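Local structure of SusD superfamily protein (Bacteroides vulgatus, 3MYV) at residues Y40-G45 against D263-L268; D123-F128 against Q162-I167; A138-P143 against E444-P449; G273-F278 against N302-K307. The protein probably binds polysaccharide at the bacterial outer membrane, as a SusD-like surface glycan-binding protein. One frame throughout, in Å; residues are numbered along the deposited sequence.

Contact 1 (Y40-G45 against D263-L268); sequences YGDMKG and DSWGYL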
loop_
_atom_site.group_PDB
_atom_site.type_symbol
_atom_site.label_atom_id
_atom_site.label_comp_id
_atom_site.label_asym_id
_atom_site.label_seq_id
_atom_site.Cartn_x
_atom_site.Cartn_y
_atom_site.Cartn_z
ATOM N N TYR A 40 -1.535 5.422 -7.435
ATOM C CA TYR A 40 -0.869 4.423 -8.257
ATOM C C TYR A 40 -1.595 3.077 -8.165
ATOM O O TYR A 40 -1.998 2.498 -9.178
ATOM C CB TYR A 40 0.591 4.296 -7.800
ATOM C CG TYR A 40 1.477 3.528 -8.747
ATOM C CD1 TYR A 40 1.516 2.144 -8.721
ATOM C CD2 TYR A 40 2.269 4.199 -9.682
ATOM C CE1 TYR A 40 2.336 1.420 -9.603
ATOM C CE2 TYR A 40 3.076 3.487 -10.570
ATOM C CZ TYR A 40 3.101 2.097 -10.519
ATOM O OH TYR A 40 3.897 1.412 -11.410
ATOM N N GLY A 41 -1.814 2.622 -6.942
ATOM C CA GLY A 41 -2.488 1.343 -6.699
ATOM C C GLY A 41 -3.958 1.244 -7.102
ATOM O O GLY A 41 -4.429 0.174 -7.465
ATOM N N ASP A 42 -4.703 2.342 -6.986
ATOM C CA ASP A 42 -6.130 2.346 -7.303
ATOM C C ASP A 42 -6.422 2.754 -8.743
ATOM O O ASP A 42 -7.241 2.125 -9.420
ATOM C CB ASP A 42 -6.874 3.280 -6.354
ATOM C CG ASP A 42 -7.029 2.685 -4.958
ATOM O OD1 ASP A 42 -7.793 1.727 -4.846
ATOM O OD2 ASP A 42 -6.404 3.194 -3.998
HETATM N N MSE A 43 -5.766 3.818 -9.230
HETATM C CA MSE A 43 -6.113 4.352 -10.540
HETATM C C MSE A 43 -5.712 3.420 -11.677
HETATM O O MSE A 43 -6.281 3.496 -12.762
HETATM C CB MSE A 43 -5.519 5.746 -10.757
HETATM C CG MSE A 43 -6.109 6.792 -9.761
HETATM SE SE MSE A 43 -7.959 7.224 -10.143
HETATM C CE MSE A 43 -8.464 7.692 -8.357
ATOM N N LYS A 44 -4.764 2.529 -11.412
ATOM C CA LYS A 44 -4.297 1.544 -12.394
ATOM C C LYS A 44 -5.095 0.232 -12.405
ATOM O O LYS A 44 -4.896 -0.643 -13.277
ATOM C CB LYS A 44 -2.793 1.281 -12.159
ATOM C CG LYS A 44 -1.947 2.507 -12.399
ATOM C CD LYS A 44 -0.446 2.315 -12.183
ATOM C CE LYS A 44 0.344 3.519 -12.717
ATOM N NZ LYS A 44 0.283 3.568 -14.201
ATOM N N GLY A 45 -5.968 0.077 -11.421
ATOM C CA GLY A 45 -6.887 -1.052 -11.375
ATOM C C GLY A 45 -8.161 -0.837 -12.199
ATOM O O GLY A 45 -8.214 0.017 -13.096
ATOM N N ASP A 263 -3.521 18.666 -1.437
ATOM C CA ASP A 263 -3.018 17.524 -2.203
ATOM C C ASP A 263 -2.874 16.218 -1.419
ATOM O O ASP A 263 -2.185 15.297 -1.879
ATOM C CB ASP A 263 -1.780 17.841 -3.076
ATOM C CG ASP A 263 -0.478 18.008 -2.291
ATOM O OD1 ASP A 263 -0.456 18.138 -1.058
ATOM O OD2 ASP A 263 0.568 18.039 -2.974
ATOM N N SER A 264 -3.514 16.158 -0.248
ATOM C CA SER A 264 -3.725 14.891 0.483
ATOM C C SER A 264 -4.710 14.050 -0.299
ATOM O O SER A 264 -5.606 14.599 -0.953
ATOM C CB SER A 264 -4.280 15.132 1.914
ATOM O OG SER A 264 -5.616 15.626 1.905
ATOM N N TRP A 265 -4.543 12.726 -0.231
ATOM C CA TRP A 265 -5.478 11.768 -0.843
ATOM C C TRP A 265 -6.943 12.054 -0.480
ATOM O O TRP A 265 -7.825 11.966 -1.336
ATOM C CB TRP A 265 -5.095 10.361 -0.376
ATOM C CG TRP A 265 -5.733 9.167 -1.087
ATOM C CD1 TRP A 265 -6.257 8.073 -0.476
ATOM C CD2 TRP A 265 -5.831 8.923 -2.500
ATOM N NE1 TRP A 265 -6.681 7.159 -1.405
ATOM C CE2 TRP A 265 -6.411 7.640 -2.656
ATOM C CE3 TRP A 265 -5.456 9.632 -3.645
ATOM C CZ2 TRP A 265 -6.667 7.088 -3.897
ATOM C CZ3 TRP A 265 -5.703 9.068 -4.889
ATOM C CH2 TRP A 265 -6.299 7.815 -5.005
ATOM N N GLY A 266 -7.188 12.417 0.778
ATOM C CA GLY A 266 -8.521 12.776 1.234
ATOM C C GLY A 266 -9.168 13.931 0.491
ATOM O O GLY A 266 -10.359 13.908 0.218
ATOM N N TYR A 267 -8.383 14.929 0.130
ATOM C CA TYR A 267 -8.902 16.068 -0.610
ATOM C C TYR A 267 -8.960 15.814 -2.102
ATOM O O TYR A 267 -9.901 16.244 -2.774
ATOM C CB TYR A 267 -8.086 17.316 -0.288
ATOM C CG TYR A 267 -8.740 18.628 -0.611
ATOM C CD1 TYR A 267 -8.628 19.197 -1.877
ATOM C CD2 TYR A 267 -9.415 19.359 0.367
ATOM C CE1 TYR A 267 -9.187 20.451 -2.166
ATOM C CE2 TYR A 267 -9.980 20.578 0.081
ATOM C CZ TYR A 267 -9.865 21.142 -1.192
ATOM O OH TYR A 267 -10.418 22.405 -1.457
ATOM N N LEU A 268 -8.009 15.040 -2.617
ATOM C CA LEU A 268 -8.018 14.700 -4.050
ATOM C C LEU A 268 -9.209 13.843 -4.453
ATOM O O LEU A 268 -9.772 14.041 -5.524
ATOM C CB LEU A 268 -6.730 13.977 -4.421
ATOM C CG LEU A 268 -5.429 14.748 -4.237
ATOM C CD1 LEU A 268 -4.274 13.767 -4.551
ATOM C CD2 LEU A 268 -5.384 15.964 -5.128
#
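Trp265 reaches across from helix 265-268 and brings CZ2 and CH2 of its indole to Asp42 and Met43 on helix 36-43. The apolar share of the contact is one methyl: CE of selenomethionine Met43 lies 4.0 Å from Trp265 CH2. Met43 gets there by a bend at its second torsion (chi2 -71°), and the two side chains run past each other in opposite directions. The polar share is indirect. Asp42 OD2 approaches Trp265 CZ2 to 3.9 Å, the carboxylate and indole planes being 18° apart, yet the two side chains are joined through a third segment: Asp42 OD1 accepts from Gly393 N, while Trp265 NE1 donates to Gly393 O. Phe38, earlier on helix 36-43, stacks on the indole, and Cys57 of helix 56-61 touches it too. At the start of the short helix Ser264 is the N-cap, its OG taking a weak bond of 3.4 Å from Tyr267 N. All three touching residues are buried, and the chemistry implies a joint in which the Gly393 backbone satisfies Asp42 OD1 and Trp265 NE1, OD2 has a weak bond from Gly395 N, and the indole rim meets one methyl and one carboxylate oxygen.

Contact 2 (D123-F128 against Q162-I167); sequences DLTRCF and QAYDFI. With EDO (1,2-ethanediol), chain I.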
loop_
_atom_site.group_PDB
_atom_site.type_symbol
_atom_site.label_atom_id
_atom_site.label_comp_id
_atom_site.label_asym_id
_atom_site.label_seq_id
_atom_site.Cartn_x
_atom_site.Cartn_y
_atom_site.Cartn_z
ATOM N N ASP A 123 8.154 -0.995 -1.943
ATOM C CA ASP A 123 7.427 -0.109 -2.837
ATOM C C ASP A 123 8.208 0.177 -4.124
ATOM O O ASP A 123 7.667 0.032 -5.233
ATOM C CB ASP A 123 7.032 1.164 -2.097
ATOM C CG ASP A 123 5.874 0.929 -1.113
ATOM O OD1 ASP A 123 5.130 -0.065 -1.301
ATOM O OD2 ASP A 123 5.725 1.724 -0.151
ATOM N N LEU A 124 9.497 0.484 -3.994
ATOM C CA LEU A 124 10.358 0.630 -5.182
ATOM C C LEU A 124 10.360 -0.607 -6.065
ATOM O O LEU A 124 10.383 -0.488 -7.298
ATOM C CB LEU A 124 11.798 0.982 -4.808
ATOM C CG LEU A 124 12.002 2.409 -4.280
ATOM C CD1 LEU A 124 13.351 2.541 -3.511
ATOM C CD2 LEU A 124 11.889 3.451 -5.405
ATOM N N THR A 125 10.340 -1.771 -5.441
ATOM C CA THR A 125 10.378 -3.026 -6.167
ATOM C C THR A 125 9.071 -3.249 -6.917
ATOM O O THR A 125 9.078 -3.630 -8.100
ATOM C CB THR A 125 10.690 -4.193 -5.236
ATOM O OG1 THR A 125 11.912 -3.924 -4.508
ATOM C CG2 THR A 125 10.802 -5.490 -6.021
ATOM N N ARG A 126 7.936 -3.027 -6.257
ATOM C CA ARG A 126 6.671 -3.233 -6.983
ATOM C C ARG A 126 6.308 -2.129 -7.992
ATOM O O ARG A 126 5.473 -2.359 -8.870
ATOM C CB ARG A 126 5.514 -3.547 -6.050
ATOM C CG ARG A 126 5.183 -2.472 -5.052
ATOM C CD ARG A 126 4.058 -2.998 -4.176
ATOM N NE ARG A 126 3.837 -2.094 -3.066
ATOM C CZ ARG A 126 2.752 -2.045 -2.295
ATOM N NH1 ARG A 126 1.706 -2.798 -2.534
ATOM N NH2 ARG A 126 2.701 -1.178 -1.291
ATOM N N CYS A 127 6.893 -0.938 -7.843
ATOM C CA CYS A 127 6.704 0.128 -8.804
ATOM C C CYS A 127 7.675 0.068 -10.003
ATOM O O CYS A 127 7.288 0.445 -11.111
ATOM C CB CYS A 127 6.808 1.477 -8.121
ATOM S SG CYS A 127 5.482 1.811 -6.987
ATOM N N PHE A 128 8.921 -0.388 -9.795
ATOM C CA PHE A 128 9.939 -0.345 -10.859
ATOM C C PHE A 128 10.391 -1.690 -11.445
ATOM O O PHE A 128 11.074 -1.708 -12.461
ATOM C CB PHE A 128 11.141 0.495 -10.417
ATOM C CG PHE A 128 10.791 1.923 -10.189
ATOM C CD1 PHE A 128 10.801 2.833 -11.254
ATOM C CD2 PHE A 128 10.402 2.372 -8.940
ATOM C CE1 PHE A 128 10.452 4.153 -11.052
ATOM C CE2 PHE A 128 10.040 3.715 -8.740
ATOM C CZ PHE A 128 10.058 4.593 -9.797
ATOM N N GLN A 162 16.521 -10.416 -5.858
ATOM C CA GLN A 162 17.504 -9.882 -4.892
ATOM C C GLN A 162 16.892 -8.909 -3.886
ATOM O O GLN A 162 17.241 -8.938 -2.691
ATOM C CB GLN A 162 18.661 -9.199 -5.615
ATOM C CG GLN A 162 19.617 -10.210 -6.264
ATOM C CD GLN A 162 20.640 -9.578 -7.199
ATOM O OE1 GLN A 162 20.368 -8.603 -7.913
ATOM N NE2 GLN A 162 21.833 -10.139 -7.189
ATOM N N ALA A 163 15.965 -8.073 -4.351
ATOM C CA ALA A 163 15.287 -7.115 -3.455
ATOM C C ALA A 163 14.403 -7.827 -2.425
ATOM O O ALA A 163 14.462 -7.532 -1.223
ATOM C CB ALA A 163 14.506 -6.141 -4.247
ATOM N N TYR A 164 13.602 -8.779 -2.886
ATOM C CA TYR A 164 12.797 -9.597 -1.956
ATOM C C TYR A 164 13.625 -10.343 -0.914
ATOM O O TYR A 164 13.259 -10.374 0.282
ATOM C CB TYR A 164 11.884 -10.579 -2.722
ATOM C CG TYR A 164 10.541 -9.983 -3.131
ATOM C CD1 TYR A 164 9.433 -10.026 -2.273
ATOM C CD2 TYR A 164 10.374 -9.386 -4.385
ATOM C CE1 TYR A 164 8.219 -9.474 -2.644
ATOM C CE2 TYR A 164 9.156 -8.853 -4.772
ATOM C CZ TYR A 164 8.084 -8.904 -3.898
ATOM O OH TYR A 164 6.877 -8.397 -4.314
ATOM N N ASP A 165 14.731 -10.956 -1.339
ATOM C CA ASP A 165 15.608 -11.650 -0.395
ATOM C C ASP A 165 16.009 -10.714 0.756
ATOM O O ASP A 165 15.886 -11.061 1.938
ATOM C CB ASP A 165 16.854 -12.207 -1.093
ATOM C CG ASP A 165 16.547 -13.378 -2.028
ATOM O OD1 ASP A 165 15.394 -13.854 -2.095
ATOM O OD2 ASP A 165 17.479 -13.828 -2.710
ATOM N N PHE A 166 16.424 -9.504 0.400
ATOM C CA PHE A 166 16.812 -8.502 1.372
ATOM C C PHE A 166 15.647 -7.988 2.228
ATOM O O PHE A 166 15.772 -7.861 3.453
ATOM C CB PHE A 166 17.466 -7.296 0.671
ATOM C CG PHE A 166 17.613 -6.096 1.561
ATOM C CD1 PHE A 166 18.576 -6.080 2.556
ATOM C CD2 PHE A 166 16.807 -4.993 1.393
ATOM C CE1 PHE A 166 18.706 -4.999 3.408
ATOM C CE2 PHE A 166 16.949 -3.879 2.225
ATOM C CZ PHE A 166 17.897 -3.885 3.224
ATOM N N ILE A 167 14.545 -7.645 1.578
ATOM C CA ILE A 167 13.359 -7.138 2.256
ATOM C C ILE A 167 12.852 -8.130 3.314
ATOM O O ILE A 167 12.555 -7.753 4.457
ATOM C CB ILE A 167 12.238 -6.810 1.216
ATOM C CG1 ILE A 167 12.609 -5.567 0.406
ATOM C CG2 ILE A 167 10.900 -6.599 1.897
ATOM C CD1 ILE A 167 11.944 -5.531 -1.027
HETATM C C1 EDO I . -0.559 0.914 0.202
HETATM O O1 EDO I . -0.922 -0.014 -0.812
HETATM C C2 EDO I . -0.044 0.184 1.446
HETATM O O2 EDO I . 1.377 -0.168 1.332
#
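Thr125 sets its two branches against three residues of the facing helix, Ala163, Tyr164 and Ile167. The contact is van der Waals in kind. Thr125 OG1 sits 3.4 Å from Ala163 CB and 3.8 Å from Ile167 CD1, while Thr125 CG2 comes obliquely to the Tyr164 ring, 3.9 Å from CE2. A first torsion of -54° places the hydroxyl beside its own backbone N, where it bonds to Gln121 O one turn earlier, so a buried polar atom is satisfied within its own helix. The charged group lies away from this interface. Arg126 grips Asp123 side-on, NH2 at 2.7 Å and NE at 3.0 Å both reaching the single oxygen OD1, almost in the guanidinium plane. Arg126 NH2 also donates to O2 of a bound 1,2-ethanediol, probably from the crystallisation liquor, which Arg198 and Tyr33 hold as well. A leucine in place of Arg126 would probably leave Asp123 OD1 without its charged mate, though Tyr32 and Tyr33 would still bond OD2. Helices 103-128 and 160-177 run nearly antiparallel, their local axes 160° apart and 10.4 Å at closest approach, with helix 189-202 packed on Tyr164 and Ile167 and helix 77-94 on Leu124 and Phe166.

Contact 3 (A138-P143 against E444-P449); sequences ASLGAP and EMEQNP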
loop_
_atom_site.group_PDB
_atom_site.type_symbol
_atom_site.label_atom_id
_atom_site.label_comp_id
_atom_site.label_asym_id
_atom_site.label_seq_id
_atom_site.Cartn_x
_atom_site.Cartn_y
_atom_site.Cartn_z
ATOM N N ALA A 138 13.097 -12.437 -11.699
ATOM C CA ALA A 138 14.214 -12.350 -12.625
ATOM C C ALA A 138 14.410 -10.965 -13.221
ATOM O O ALA A 138 15.544 -10.605 -13.528
ATOM C CB ALA A 138 14.098 -13.401 -13.753
ATOM N N SER A 139 13.335 -10.197 -13.372
ATOM C CA SER A 139 13.430 -8.852 -13.953
ATOM C C SER A 139 14.161 -7.906 -13.013
ATOM O O SER A 139 14.283 -8.155 -11.820
ATOM C CB SER A 139 12.047 -8.285 -14.263
ATOM O OG SER A 139 11.390 -7.848 -13.086
ATOM N N LEU A 140 14.645 -6.803 -13.563
ATOM C CA LEU A 140 15.323 -5.823 -12.771
ATOM C C LEU A 140 14.322 -5.045 -11.942
ATOM O O LEU A 140 13.267 -4.635 -12.426
ATOM C CB LEU A 140 16.143 -4.853 -13.655
ATOM C CG LEU A 140 17.329 -5.445 -14.433
ATOM C CD1 LEU A 140 17.930 -4.361 -15.319
ATOM C CD2 LEU A 140 18.436 -6.010 -13.533
ATOM N N GLY A 141 14.678 -4.846 -10.683
ATOM C CA GLY A 141 13.990 -3.922 -9.820
ATOM C C GLY A 141 14.636 -2.557 -9.814
ATOM O O GLY A 141 15.193 -2.104 -10.806
ATOM N N ALA A 142 14.513 -1.871 -8.687
ATOM C CA ALA A 142 15.201 -0.609 -8.501
ATOM C C ALA A 142 16.613 -0.937 -8.006
ATOM O O ALA A 142 16.910 -2.093 -7.654
ATOM C CB ALA A 142 14.471 0.226 -7.472
ATOM N N PRO A 143 17.493 0.072 -7.962
ATOM C CA PRO A 143 18.716 -0.099 -7.178
ATOM C C PRO A 143 18.357 -0.491 -5.742
ATOM O O PRO A 143 17.334 -0.033 -5.201
ATOM C CB PRO A 143 19.366 1.296 -7.237
ATOM C CG PRO A 143 18.878 1.871 -8.473
ATOM C CD PRO A 143 17.456 1.380 -8.630
ATOM N N GLU A 444 25.225 3.167 -18.383
ATOM C CA GLU A 444 24.987 1.793 -18.816
ATOM C C GLU A 444 23.869 1.088 -18.026
ATOM O O GLU A 444 23.542 -0.039 -18.307
ATOM C CB GLU A 444 26.291 0.991 -18.766
ATOM C CG GLU A 444 27.441 1.617 -19.568
ATOM C CD GLU A 444 27.061 1.973 -20.998
ATOM O OE1 GLU A 444 26.508 1.112 -21.718
ATOM O OE2 GLU A 444 27.324 3.124 -21.408
HETATM N N MSE A 445 23.273 1.768 -17.044
HETATM C CA MSE A 445 22.100 1.270 -16.369
HETATM C C MSE A 445 21.008 1.036 -17.420
HETATM O O MSE A 445 20.835 1.817 -18.359
HETATM C CB MSE A 445 21.616 2.264 -15.298
HETATM C CG MSE A 445 20.349 1.881 -14.609
HETATM SE SE MSE A 445 19.880 2.994 -13.082
HETATM C CE MSE A 445 21.370 2.568 -11.922
ATOM N N GLU A 446 20.286 -0.060 -17.268
ATOM C CA GLU A 446 19.198 -0.368 -18.186
ATOM C C GLU A 446 17.929 0.380 -17.839
ATOM O O GLU A 446 17.572 0.487 -16.685
ATOM C CB GLU A 446 18.915 -1.857 -18.177
ATOM C CG GLU A 446 20.146 -2.638 -18.545
ATOM C CD GLU A 446 19.839 -3.874 -19.320
ATOM O OE1 GLU A 446 19.430 -3.735 -20.487
ATOM O OE2 GLU A 446 20.030 -4.977 -18.768
ATOM N N GLN A 447 17.250 0.877 -18.867
ATOM C CA GLN A 447 15.906 1.419 -18.742
ATOM C C GLN A 447 14.956 0.226 -18.788
ATOM O O GLN A 447 15.294 -0.833 -19.347
ATOM C CB GLN A 447 15.620 2.412 -19.864
ATOM C CG GLN A 447 14.243 3.081 -19.850
ATOM C CD GLN A 447 13.905 3.724 -18.550
ATOM O OE1 GLN A 447 13.332 3.079 -17.659
ATOM N NE2 GLN A 447 14.283 5.008 -18.398
ATOM N N ASN A 448 13.798 0.358 -18.167
ATOM C CA ASN A 448 12.782 -0.683 -18.293
ATOM C C ASN A 448 12.385 -0.846 -19.762
ATOM O O ASN A 448 12.347 0.125 -20.512
ATOM C CB ASN A 448 11.572 -0.400 -17.387
ATOM C CG ASN A 448 11.814 -0.866 -15.967
ATOM O OD1 ASN A 448 12.524 -1.853 -15.758
ATOM N ND2 ASN A 448 11.250 -0.161 -14.974
ATOM N N PRO A 449 12.128 -2.089 -20.175
ATOM C CA PRO A 449 11.876 -2.397 -21.589
ATOM C C PRO A 449 10.694 -1.584 -22.113
ATOM O O PRO A 449 9.765 -1.300 -21.362
ATOM C CB PRO A 449 11.526 -3.898 -21.584
ATOM C CG PRO A 449 11.434 -4.316 -20.232
ATOM C CD PRO A 449 12.050 -3.283 -19.314
HETATM O O HOH W 1 12.141 -4.608 -14.951
#
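Leu140 and Glu446 meet at about a right angle, the CD1 methyl of Leu140 resting 3.9 Å from Glu446 CB. CG of the leucine is anti to the carbonyl carbon (chi1 -65°), and a second torsion of 176° then stretches CD1 toward the 444-449 loop. Glu446 has the same kind of first torsion but bends at the second (chi2 -146°), and its OE2 comes within 4.1 Å of the same methyl, Leu140 CD1; the leucine thus lies against the aliphatic root of the glutamate and beside its carboxylate. A second apolar touch is made by selenomethionine Met445. Its chain stays extended through CG and SE, then turns at the last torsion to bring CE to 4.3 Å from Pro143 CG. Leu140 is also linked to Asn448 through a water, which donates to Leu140 O at 2.8 Å and to Asn448 OD1 at 2.9 Å. The Asn448 amide is also fixed at both ends, OD1 accepting from Arg157 NH2 and ND2 donating to Phe128 O and Leu432 O. Next to it Gln447 curls back so that its OE1 takes a bond of 2.8 Å from Asn448 N. Strand 140-143 pairs antiparallel with strand 157-159, whose Arg157 bonds to Gly141, Glu446 and Asn448 and so ties the loop after helix 438-441 to this two-stranded sheet; helix 77-94 meets Ala142 and Pro143 through Phe80.

Contact 4 (G273-F278 against N302-K307); sequences GYQKGF and NKYAGK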
loop_
_atom_site.group_PDB
_atom_site.type_symbol
_atom_site.label_atom_id
_atom_site.label_comp_id
_atom_site.label_asym_id
_atom_site.label_seq_id
_atom_site.Cartn_x
_atom_site.Cartn_y
_atom_site.Cartn_z
ATOM N N GLY A 273 -13.604 18.625 -3.090
ATOM C CA GLY A 273 -12.191 19.023 -3.005
ATOM C C GLY A 273 -11.653 19.202 -4.419
ATOM O O GLY A 273 -12.160 20.022 -5.170
ATOM N N TYR A 274 -10.670 18.399 -4.818
ATOM C CA TYR A 274 -10.144 18.547 -6.167
ATOM C C TYR A 274 -10.725 17.548 -7.179
ATOM O O TYR A 274 -10.382 17.581 -8.364
ATOM C CB TYR A 274 -8.608 18.577 -6.158
ATOM C CG TYR A 274 -8.034 19.987 -6.170
ATOM C CD1 TYR A 274 -8.404 20.894 -7.154
ATOM C CD2 TYR A 274 -7.111 20.410 -5.212
ATOM C CE1 TYR A 274 -7.889 22.184 -7.191
ATOM C CE2 TYR A 274 -6.567 21.700 -5.256
ATOM C CZ TYR A 274 -6.963 22.585 -6.249
ATOM O OH TYR A 274 -6.472 23.874 -6.315
ATOM N N GLN A 275 -11.609 16.660 -6.728
ATOM C CA GLN A 275 -12.435 15.866 -7.648
ATOM C C GLN A 275 -11.611 15.140 -8.712
ATOM O O GLN A 275 -11.969 15.142 -9.881
ATOM C CB GLN A 275 -13.483 16.784 -8.286
ATOM C CG GLN A 275 -14.738 16.127 -8.878
ATOM C CD GLN A 275 -15.647 17.171 -9.491
ATOM O OE1 GLN A 275 -15.460 17.575 -10.635
ATOM N NE2 GLN A 275 -16.603 17.663 -8.706
ATOM N N LYS A 276 -10.533 14.486 -8.275
ATOM C CA LYS A 276 -9.566 13.885 -9.176
ATOM C C LYS A 276 -9.938 12.512 -9.689
ATOM O O LYS A 276 -9.385 12.057 -10.709
ATOM C CB LYS A 276 -8.186 13.786 -8.543
ATOM C CG LYS A 276 -7.554 15.141 -8.136
ATOM C CD LYS A 276 -7.403 16.137 -9.289
ATOM C CE LYS A 276 -6.380 17.240 -8.954
ATOM N NZ LYS A 276 -6.272 18.226 -10.092
ATOM N N GLY A 277 -10.856 11.853 -8.999
ATOM C CA GLY A 277 -11.207 10.489 -9.375
ATOM C C GLY A 277 -12.526 10.031 -8.793
ATOM O O GLY A 277 -13.064 10.649 -7.878
ATOM N N PHE A 278 -13.018 8.936 -9.373
ATOM C CA PHE A 278 -14.283 8.295 -9.014
ATOM C C PHE A 278 -14.022 6.830 -8.848
ATOM O O PHE A 278 -12.981 6.346 -9.298
ATOM C CB PHE A 278 -15.300 8.474 -10.137
ATOM C CG PHE A 278 -15.415 9.870 -10.638
ATOM C CD1 PHE A 278 -15.601 10.936 -9.734
ATOM C CD2 PHE A 278 -15.392 10.142 -11.995
ATOM C CE1 PHE A 278 -15.737 12.215 -10.190
ATOM C CE2 PHE A 278 -15.536 11.434 -12.466
ATOM C CZ PHE A 278 -15.708 12.482 -11.560
ATOM N N ASN A 302 -23.215 11.322 -7.857
ATOM C CA ASN A 302 -23.349 12.659 -8.412
ATOM C C ASN A 302 -23.379 12.574 -9.935
ATOM O O ASN A 302 -23.633 11.490 -10.492
ATOM C CB ASN A 302 -22.232 13.572 -7.890
ATOM C CG ASN A 302 -22.683 14.993 -7.723
ATOM O OD1 ASN A 302 -23.172 15.609 -8.669
ATOM N ND2 ASN A 302 -22.549 15.525 -6.501
ATOM N N LYS A 303 -23.141 13.704 -10.605
ATOM C CA LYS A 303 -23.369 13.818 -12.036
ATOM C C LYS A 303 -22.149 14.496 -12.628
ATOM O O LYS A 303 -21.745 15.573 -12.184
ATOM C CB LYS A 303 -24.600 14.652 -12.324
ATOM C CG LYS A 303 -25.935 14.049 -11.902
ATOM C CD LYS A 303 -26.362 12.947 -12.846
ATOM C CE LYS A 303 -27.632 12.285 -12.408
ATOM N NZ LYS A 303 -28.063 11.308 -13.451
ATOM N N TYR A 304 -21.608 13.876 -13.663
ATOM C CA TYR A 304 -20.415 14.346 -14.315
ATOM C C TYR A 304 -20.472 14.001 -15.794
ATOM O O TYR A 304 -20.794 12.853 -16.144
ATOM C CB TYR A 304 -19.222 13.649 -13.659
ATOM C CG TYR A 304 -17.901 14.275 -13.965
ATOM C CD1 TYR A 304 -17.440 15.379 -13.250
ATOM C CD2 TYR A 304 -17.087 13.737 -14.937
ATOM C CE1 TYR A 304 -16.195 15.938 -13.536
ATOM C CE2 TYR A 304 -15.852 14.276 -15.213
ATOM C CZ TYR A 304 -15.413 15.370 -14.522
ATOM O OH TYR A 304 -14.165 15.853 -14.829
ATOM N N ALA A 305 -20.188 15.000 -16.636
ATOM C CA ALA A 305 -20.259 14.883 -18.101
ATOM C C ALA A 305 -21.558 14.197 -18.545
ATOM O O ALA A 305 -21.558 13.279 -19.361
ATOM C CB ALA A 305 -18.991 14.161 -18.653
ATOM N N GLY A 306 -22.675 14.660 -17.977
ATOM C CA GLY A 306 -23.992 14.206 -18.371
ATOM C C GLY A 306 -24.348 12.766 -18.012
ATOM O O GLY A 306 -25.309 12.227 -18.549
ATOM N N LYS A 307 -23.625 12.186 -17.057
ATOM C CA LYS A 307 -23.864 10.813 -16.598
ATOM C C LYS A 307 -23.861 10.732 -15.075
ATOM O O LYS A 307 -23.253 11.555 -14.400
ATOM C CB LYS A 307 -22.729 9.907 -17.086
ATOM C CG LYS A 307 -22.752 9.563 -18.540
ATOM C CD LYS A 307 -21.604 8.584 -18.845
ATOM C CE LYS A 307 -21.868 7.737 -20.092
ATOM N NZ LYS A 307 -21.097 6.454 -20.073
HETATM O O HOH W 2 -13.806 18.167 -12.877
#
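The 302-307 backbone folds into a beta hairpin, strand 299-304 turning through a type I' turn from Tyr304 to Lys307 closed by bonds of 2.9 Å (Tyr304 N to Lys307 O) and 3.0 Å (Lys307 N to Tyr304 O). From the last residue of that strand the Tyr304 ring reaches over to the 273-278 segment, where Phe278 meets it in a T-shaped (edge-to-face) stack. The edge of Phe278 points at the face of Tyr304, with CZ above the ring centre, planes 68° apart and centroids 4.9 Å apart. Tyr304 CG lies anti to the backbone N (chi1 -165°), a rotation that carries the ring off the hairpin toward Phe278. Gln275 comes to the rim instead: its extended chain brings OE1 to 3.4 Å from Tyr304 CE1, near the ring plane, with the amide turned almost perpendicular to the ring. The phenol OH is held by Glu52 N, beside strand 48-50, which pairs with strand 277-279. A serine in place of Tyr304 would probably open a gap beside the Phe278 edge and leave Glu52 N without this acceptor. A water in the ring plane bridges the two side chains, donating to Gln275 OE1 at 2.8 Å and accepting from Tyr304 OH at 3.0 Å.

Contacts 1 and 2 are buried helix-to-helix joints, whereas contacts 3 and 4 are only partly buried and lie farther from the chain's centre. The chemistry follows: the inner pair meets directly through side-chain packing, while each outer one adds a water bridge. Contacts 1 and 4 are neighbours, their centres about 14 Å apart; helix 265-268 and strand 277-279 follow each other in the chain, and Tyr267 O and Leu268 O accept from Tyr274 N and Lys276 N just before the strand. Contacts 2 and 3 also touch, Leu124 CB lying 3.8 Å from Ala142 CB. Contacts 2 and 4 stand on opposite sides of the centre, about 35 Å apart between centres.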